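Local structure of putative ABC transporter amino acid-binding protein (Sinorhizobium meliloti, 2Q88) at residues A[85-90]-A[252-257]; A[80-85]-A[93-98]. The protein binds the compatible solute ectoine and probably hands it to an ABC transporter for uptake as the periplasmic, substrate-binding component. All coordinates share one frame; numbering follows the deposited sequence.

Contact 1: residues A[85-90]-A[252-257]. With 4CS ((4S)-2-methyl-1,4,5,6-tetrahydropyrimidine-4-carboxylic acid), chain F.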
loop_
_atom_site.group_PDB
_atom_site.type_symbol
_atom_site.label_atom_id
_atom_site.label_comp_id
_atom_site.label_asym_id
_atom_site.label_seq_id
_atom_site.Cartn_x
_atom_site.Cartn_y
_atom_site.Cartn_z
ATOM N N GLU A 85 1.309 12.968 7.892
ATOM C CA GLU A 85 0.826 13.778 6.753
ATOM C C GLU A 85 -0.426 13.248 6.080
ATOM O O GLU A 85 -1.305 14.019 5.702
ATOM C CB GLU A 85 1.909 13.943 5.685
ATOM C CG GLU A 85 2.848 12.753 5.564
ATOM C CD GLU A 85 4.017 12.874 6.522
ATOM O OE1 GLU A 85 4.048 12.139 7.526
ATOM O OE2 GLU A 85 4.898 13.730 6.275
ATOM N N ARG A 86 -0.485 11.928 5.900
ATOM C CA ARG A 86 -1.644 11.298 5.292
ATOM C C ARG A 86 -2.807 11.273 6.268
ATOM O O ARG A 86 -3.944 11.492 5.877
ATOM C CB ARG A 86 -1.314 9.875 4.853
ATOM C CG ARG A 86 -0.250 9.777 3.776
ATOM C CD ARG A 86 0.051 8.326 3.388
ATOM N NE ARG A 86 0.964 8.254 2.255
ATOM C CZ ARG A 86 1.422 7.129 1.726
ATOM N NH1 ARG A 86 1.076 5.948 2.234
ATOM N NH2 ARG A 86 2.241 7.184 0.674
ATOM N N CYS A 87 -2.505 10.997 7.536
ATOM C CA CYS A 87 -3.507 10.973 8.602
ATOM C C CYS A 87 -4.243 12.307 8.748
ATOM O O CYS A 87 -5.418 12.330 9.109
ATOM C CB CYS A 87 -2.859 10.560 9.926
ATOM S SG CYS A 87 -2.250 8.858 9.869
ATOM N N ALA A 88 -3.556 13.401 8.435
ATOM C CA ALA A 88 -4.148 14.739 8.478
ATOM C C ALA A 88 -5.123 15.008 7.328
ATOM O O ALA A 88 -5.957 15.904 7.428
ATOM C CB ALA A 88 -3.054 15.789 8.493
ATOM N N ALA A 89 -5.009 14.236 6.245
ATOM C CA ALA A 89 -5.763 14.476 5.003
ATOM C C ALA A 89 -6.978 13.567 4.845
ATOM O O ALA A 89 -7.912 13.902 4.121
ATOM C CB ALA A 89 -4.845 14.320 3.790
ATOM N N VAL A 90 -6.945 12.412 5.512
ATOM C CA VAL A 90 -7.996 11.395 5.396
ATOM C C VAL A 90 -8.413 10.845 6.761
ATOM O O VAL A 90 -7.702 11.022 7.750
ATOM C CB VAL A 90 -7.533 10.202 4.513
ATOM C CG1 VAL A 90 -7.211 10.669 3.115
ATOM C CG2 VAL A 90 -6.321 9.513 5.125
ATOM N N LYS A 252 -1.314 5.554 17.242
ATOM C CA LYS A 252 0.137 5.292 17.347
ATOM C C LYS A 252 0.892 5.428 16.016
ATOM O O LYS A 252 2.007 5.958 15.975
ATOM C CB LYS A 252 0.396 3.903 17.922
ATOM C CG LYS A 252 0.173 3.768 19.422
ATOM C CD LYS A 252 -0.100 2.306 19.764
ATOM C CE LYS A 252 0.273 1.966 21.200
ATOM N NZ LYS A 252 0.108 0.494 21.436
ATOM N N LEU A 253 0.300 4.923 14.936
ATOM C CA LEU A 253 0.920 4.998 13.613
ATOM C C LEU A 253 0.868 6.412 13.047
ATOM O O LEU A 253 1.697 6.785 12.226
ATOM C CB LEU A 253 0.242 4.029 12.641
ATOM C CG LEU A 253 0.216 2.539 12.986
ATOM C CD1 LEU A 253 -0.808 1.843 12.121
ATOM C CD2 LEU A 253 1.582 1.911 12.824
ATOM N N CYS A 254 -0.119 7.186 13.489
ATOM C CA CYS A 254 -0.334 8.552 13.014
ATOM C C CYS A 254 0.344 9.618 13.877
ATOM O O CYS A 254 0.371 10.795 13.503
ATOM C CB CYS A 254 -1.833 8.843 12.919
ATOM S SG CYS A 254 -2.675 7.915 11.608
ATOM N N ALA A 255 0.893 9.206 15.019
ATOM C CA ALA A 255 1.482 10.145 15.977
ATOM C C ALA A 255 2.751 10.813 15.450
ATOM O O ALA A 255 3.477 10.233 14.638
ATOM C CB ALA A 255 1.758 9.447 17.304
ATOM N N ALA A 256 3.004 12.041 15.907
ATOM C CA ALA A 256 4.266 12.719 15.642
ATOM C C ALA A 256 5.373 11.949 16.357
ATOM O O ALA A 256 5.629 12.163 17.545
ATOM C CB ALA A 256 4.208 14.167 16.118
ATOM N N LYS A 257 5.998 11.025 15.625
ATOM C CA LYS A 257 6.995 10.105 16.176
ATOM C C LYS A 257 7.989 9.669 15.110
ATOM O O LYS A 257 7.726 8.753 14.328
ATOM C CB LYS A 257 6.327 8.868 16.802
ATOM C CG LYS A 257 5.968 9.035 18.268
ATOM C CD LYS A 257 6.450 7.854 19.089
ATOM C CE LYS A 257 6.930 8.322 20.459
ATOM N NZ LYS A 257 7.552 7.229 21.260
ATOM O OXT LYS A 257 9.083 10.226 15.012
HETATM O O 4CS F . 3.016 4.701 -0.245
HETATM C C 4CS F . 2.558 3.612 0.100
HETATM O OXT 4CS F . 1.611 3.563 0.895
HETATM C CA 4CS F . 3.175 2.323 -0.428
HETATM C CB 4CS F . 3.570 2.405 -1.890
HETATM C CAD 4CS F . 4.223 1.088 -2.321
HETATM N NAG 4CS F . 3.299 -0.040 -2.033
HETATM C CAI 4CS F . 2.360 0.034 -0.993
HETATM C CAA 4CS F . 1.403 -1.139 -0.722
HETATM N N 4CS F . 2.258 1.190 -0.207
#

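Contact 2: residues A[80-85]-A[93-98]. With 4CS ((4S)-2-methyl-1,4,5,6-tetrahydropyrimidine-4-carboxylic acid), chain F.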
loop_
_atom_site.group_PDB
_atom_site.type_symbol
_atom_site.label_atom_id
_atom_site.label_comp_id
_atom_site.label_asym_id
_atom_site.label_seq_id
_atom_site.Cartn_x
_atom_site.Cartn_y
_atom_site.Cartn_z
ATOM N N LEU A 80 -2.212 1.775 1.407
ATOM C CA LEU A 80 -1.752 3.165 1.563
ATOM C C LEU A 80 -1.355 3.410 3.017
ATOM O O LEU A 80 -2.198 3.709 3.877
ATOM C CB LEU A 80 -2.815 4.167 1.081
ATOM C CG LEU A 80 -2.354 5.628 0.960
ATOM C CD1 LEU A 80 -1.488 5.863 -0.278
ATOM C CD2 LEU A 80 -3.548 6.561 0.966
ATOM N N PHE A 81 -0.063 3.251 3.288
ATOM C CA PHE A 81 0.454 3.214 4.645
ATOM C C PHE A 81 0.169 4.502 5.417
ATOM O O PHE A 81 0.241 5.598 4.849
ATOM C CB PHE A 81 1.966 2.965 4.640
ATOM C CG PHE A 81 2.384 1.636 4.050
ATOM C CD1 PHE A 81 1.767 0.444 4.443
ATOM C CD2 PHE A 81 3.473 1.571 3.169
ATOM C CE1 PHE A 81 2.192 -0.789 3.913
ATOM C CE2 PHE A 81 3.896 0.336 2.635
ATOM C CZ PHE A 81 3.252 -0.830 3.015
ATOM N N MET A 82 -0.145 4.357 6.704
ATOM C CA MET A 82 -0.440 5.498 7.568
ATOM C C MET A 82 0.809 6.277 7.903
ATOM O O MET A 82 1.832 5.696 8.257
ATOM C CB MET A 82 -1.084 5.044 8.873
ATOM C CG MET A 82 -2.387 4.283 8.703
ATOM S SD MET A 82 -3.256 4.194 10.296
ATOM C CE MET A 82 -4.285 2.777 9.989
ATOM N N LYS A 83 0.694 7.599 7.807
ATOM C CA LYS A 83 1.754 8.536 8.149
ATOM C C LYS A 83 1.091 9.819 8.617
ATOM O O LYS A 83 0.015 10.165 8.133
ATOM C CB LYS A 83 2.601 8.877 6.922
ATOM C CG LYS A 83 3.374 7.737 6.317
ATOM C CD LYS A 83 3.686 8.040 4.862
ATOM C CE LYS A 83 4.784 9.067 4.735
ATOM N NZ LYS A 83 5.150 9.255 3.303
ATOM N N PRO A 84 1.731 10.535 9.535
ATOM C CA PRO A 84 1.186 11.796 10.050
ATOM C C PRO A 84 0.554 12.671 8.954
ATOM O O PRO A 84 -0.619 13.015 9.061
ATOM C CB PRO A 84 2.409 12.458 10.674
ATOM C CG PRO A 84 3.198 11.285 11.210
ATOM C CD PRO A 84 3.026 10.195 10.162
ATOM N N GLU A 85 1.309 12.968 7.892
ATOM C CA GLU A 85 0.826 13.778 6.753
ATOM C C GLU A 85 -0.426 13.248 6.080
ATOM O O GLU A 85 -1.305 14.019 5.702
ATOM C CB GLU A 85 1.909 13.943 5.685
ATOM C CG GLU A 85 2.848 12.753 5.564
ATOM C CD GLU A 85 4.017 12.874 6.522
ATOM O OE1 GLU A 85 4.048 12.139 7.526
ATOM O OE2 GLU A 85 4.898 13.730 6.275
ATOM N N SER A 93 -9.176 3.956 8.895
ATOM C CA SER A 93 -9.605 2.898 9.782
ATOM C C SER A 93 -8.446 2.520 10.693
ATOM O O SER A 93 -7.361 3.070 10.585
ATOM C CB SER A 93 -9.980 1.661 8.965
ATOM O OG SER A 93 -8.804 1.058 8.447
ATOM N N GLN A 94 -8.682 1.556 11.576
ATOM C CA GLN A 94 -7.619 0.934 12.367
ATOM C C GLN A 94 -6.704 0.107 11.437
ATOM O O GLN A 94 -7.074 -0.123 10.288
ATOM C CB GLN A 94 -8.256 0.086 13.480
ATOM C CG GLN A 94 -8.905 0.939 14.601
ATOM C CD GLN A 94 -7.919 1.865 15.313
ATOM O OE1 GLN A 94 -6.752 1.516 15.519
ATOM N NE2 GLN A 94 -8.391 3.044 15.695
ATOM N N PRO A 95 -5.513 -0.293 11.895
ATOM C CA PRO A 95 -4.532 -0.938 11.021
ATOM C C PRO A 95 -4.987 -2.271 10.453
ATOM O O PRO A 95 -5.723 -3.014 11.101
ATOM C CB PRO A 95 -3.312 -1.146 11.923
ATOM C CG PRO A 95 -3.532 -0.308 13.123
ATOM C CD PRO A 95 -5.013 -0.158 13.273
ATOM N N ILE A 96 -4.541 -2.558 9.232
ATOM C CA ILE A 96 -4.914 -3.786 8.536
ATOM C C ILE A 96 -3.697 -4.536 8.009
ATOM O O ILE A 96 -3.420 -5.657 8.457
ATOM C CB ILE A 96 -5.917 -3.488 7.376
ATOM C CG1 ILE A 96 -7.204 -2.866 7.931
ATOM C CG2 ILE A 96 -6.228 -4.779 6.605
ATOM C CD1 ILE A 96 -8.198 -2.350 6.888
ATOM N N LEU A 97 -2.988 -3.931 7.051
ATOM C CA LEU A 97 -1.843 -4.573 6.379
ATOM C C LEU A 97 -0.518 -3.918 6.744
ATOM O O LEU A 97 -0.284 -2.746 6.444
ATOM C CB LEU A 97 -2.006 -4.548 4.863
ATOM C CG LEU A 97 -3.304 -5.106 4.260
ATOM C CD1 LEU A 97 -3.167 -5.131 2.747
ATOM C CD2 LEU A 97 -3.568 -6.520 4.764
ATOM N N CYS A 98 0.344 -4.697 7.378
ATOM C CA CYS A 98 1.640 -4.224 7.857
ATOM C C CYS A 98 2.764 -4.813 7.020
ATOM O O CYS A 98 2.700 -5.973 6.637
ATOM C CB CYS A 98 1.819 -4.625 9.323
ATOM S SG CYS A 98 0.610 -3.860 10.420
HETATM O O 4CS F . 3.016 4.701 -0.245
HETATM C C 4CS F . 2.558 3.612 0.100
HETATM O OXT 4CS F . 1.611 3.563 0.895
HETATM C CA 4CS F . 3.175 2.323 -0.428
HETATM C CB 4CS F . 3.570 2.405 -1.890
HETATM C CAD 4CS F . 4.223 1.088 -2.321
HETATM N NAG 4CS F . 3.299 -0.040 -2.033
HETATM C CAI 4CS F . 2.360 0.034 -0.993
HETATM C CAA 4CS F . 1.403 -1.139 -0.722
HETATM N N 4CS F . 2.258 1.190 -0.207
#

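Contact 1: residues A[85-90]-A[252-257]
Cys87 meets Cys254 sulfur to sulfur: SG of Cys87 and SG of Cys254 are covalently joined at 2.0 Å, and this disulfide makes up the whole direct contact between 85-90 and 252-257. On both cysteines SG stands anti to the carbonyl carbon, and the two CB atoms aim at each other's segment. The torsion about the S-S bond is -60°, tighter than the usual value near 90°, and it brings CB of Cys87 to 3.6 Å from CB of Cys254. The cross-link thus ties helix 84-87 to the end of helix 250-254, close to the C-terminus. Next to the cystine, Arg86 sends its extended side chain the other way, into the ligand pocket. Its guanidinium takes the ectoine carboxylate end-on with two nearly straight bonds. One runs from Arg86 NH1 to ectoine OXT at 2.8 Å (164°). The other joins Arg86 NH2 to ectoine O at 2.8 Å (170°). NH1 also reaches Phe81 O, so the group's rotation is fixed from the protein side as well. Such a bidentate arginine-carboxylate pair is the hallmark of amino-acid-type sites in family 3 solute-binding proteins, here set one residue from a surface disulfide.

Contact 2: residues A[80-85]-A[93-98]
A methyl group and a ring edge from 80-85, those of Met82 and Phe81, meet the backbone of 93-98, each at a different place. The Met82 chain runs extended beyond CG, with chi2 at -165°, and drives its methyl end against the extended backbone of Ser93-Pro95. Met82 CE lies 3.1 Å from Ser93 O, a close approach to a buried carbonyl oxygen with no hydrogen-bond partner in the model, and 3.8 Å from Pro95 N. A looser apolar touch joins Met82 CE to Pro95 CG at 4.5 Å. Leu253 and Cys254 of helix 250-254 also pack on this methionine. Phe81 presents a ring edge, CE1, to Leu97 O at 4.0 Å, the oxygen lying near the ring plane.

The same ring lines the ectoine site between the two lobes of the periplasmic binding protein fold. Phe81 CE2 comes within 3.4 Å of the ectoine ring atom N, approaching obliquely, while the ring of Tyr201 lies nearly parallel to that of Phe81. With an alanine here the ring is gone, which would probably leave the ectoine ring less firmly seated and Tyr201 without its aromatic neighbour.

Among the polar links, Phe81 N adds to the two bonds from Arg86 and bonds at 2.9 Å and 161° to ectoine OXT, which Arg86 NH1 also holds. No hydrogen bond joins 80-85 directly to 93-98. Within the latter, Ser93 OG donates to Gln94 O at 2.8 Å, 17° from the carbonyl plane, while the side-chain oxygen Gln94 OE1 accepts from Arg250 N.

How the contacts relate
The centres of the two contacts lie about 8 Å apart, contact 1 at the surface and contact 2 buried. They share Glu85 and helix 84-87, and their segments alternate along the chain: 80-85, 85-90, 93-98, then 252-257 after some 150 residues. Residues 253-255 of contact 1, the end of helix 250-254 and the residue after it, touch contact 2: Leu253 CD1 packs on Pro95 CG at 3.6 Å, and Ala255 O rests 3.6 Å from Pro84 CG. The C-terminal tail therefore touches the run from 80 to 98 at Pro84, Cys87 and Pro95. Both contacts also reach ectoine, so the run that holds its carboxylate is the one fastened by the tail and its disulfide.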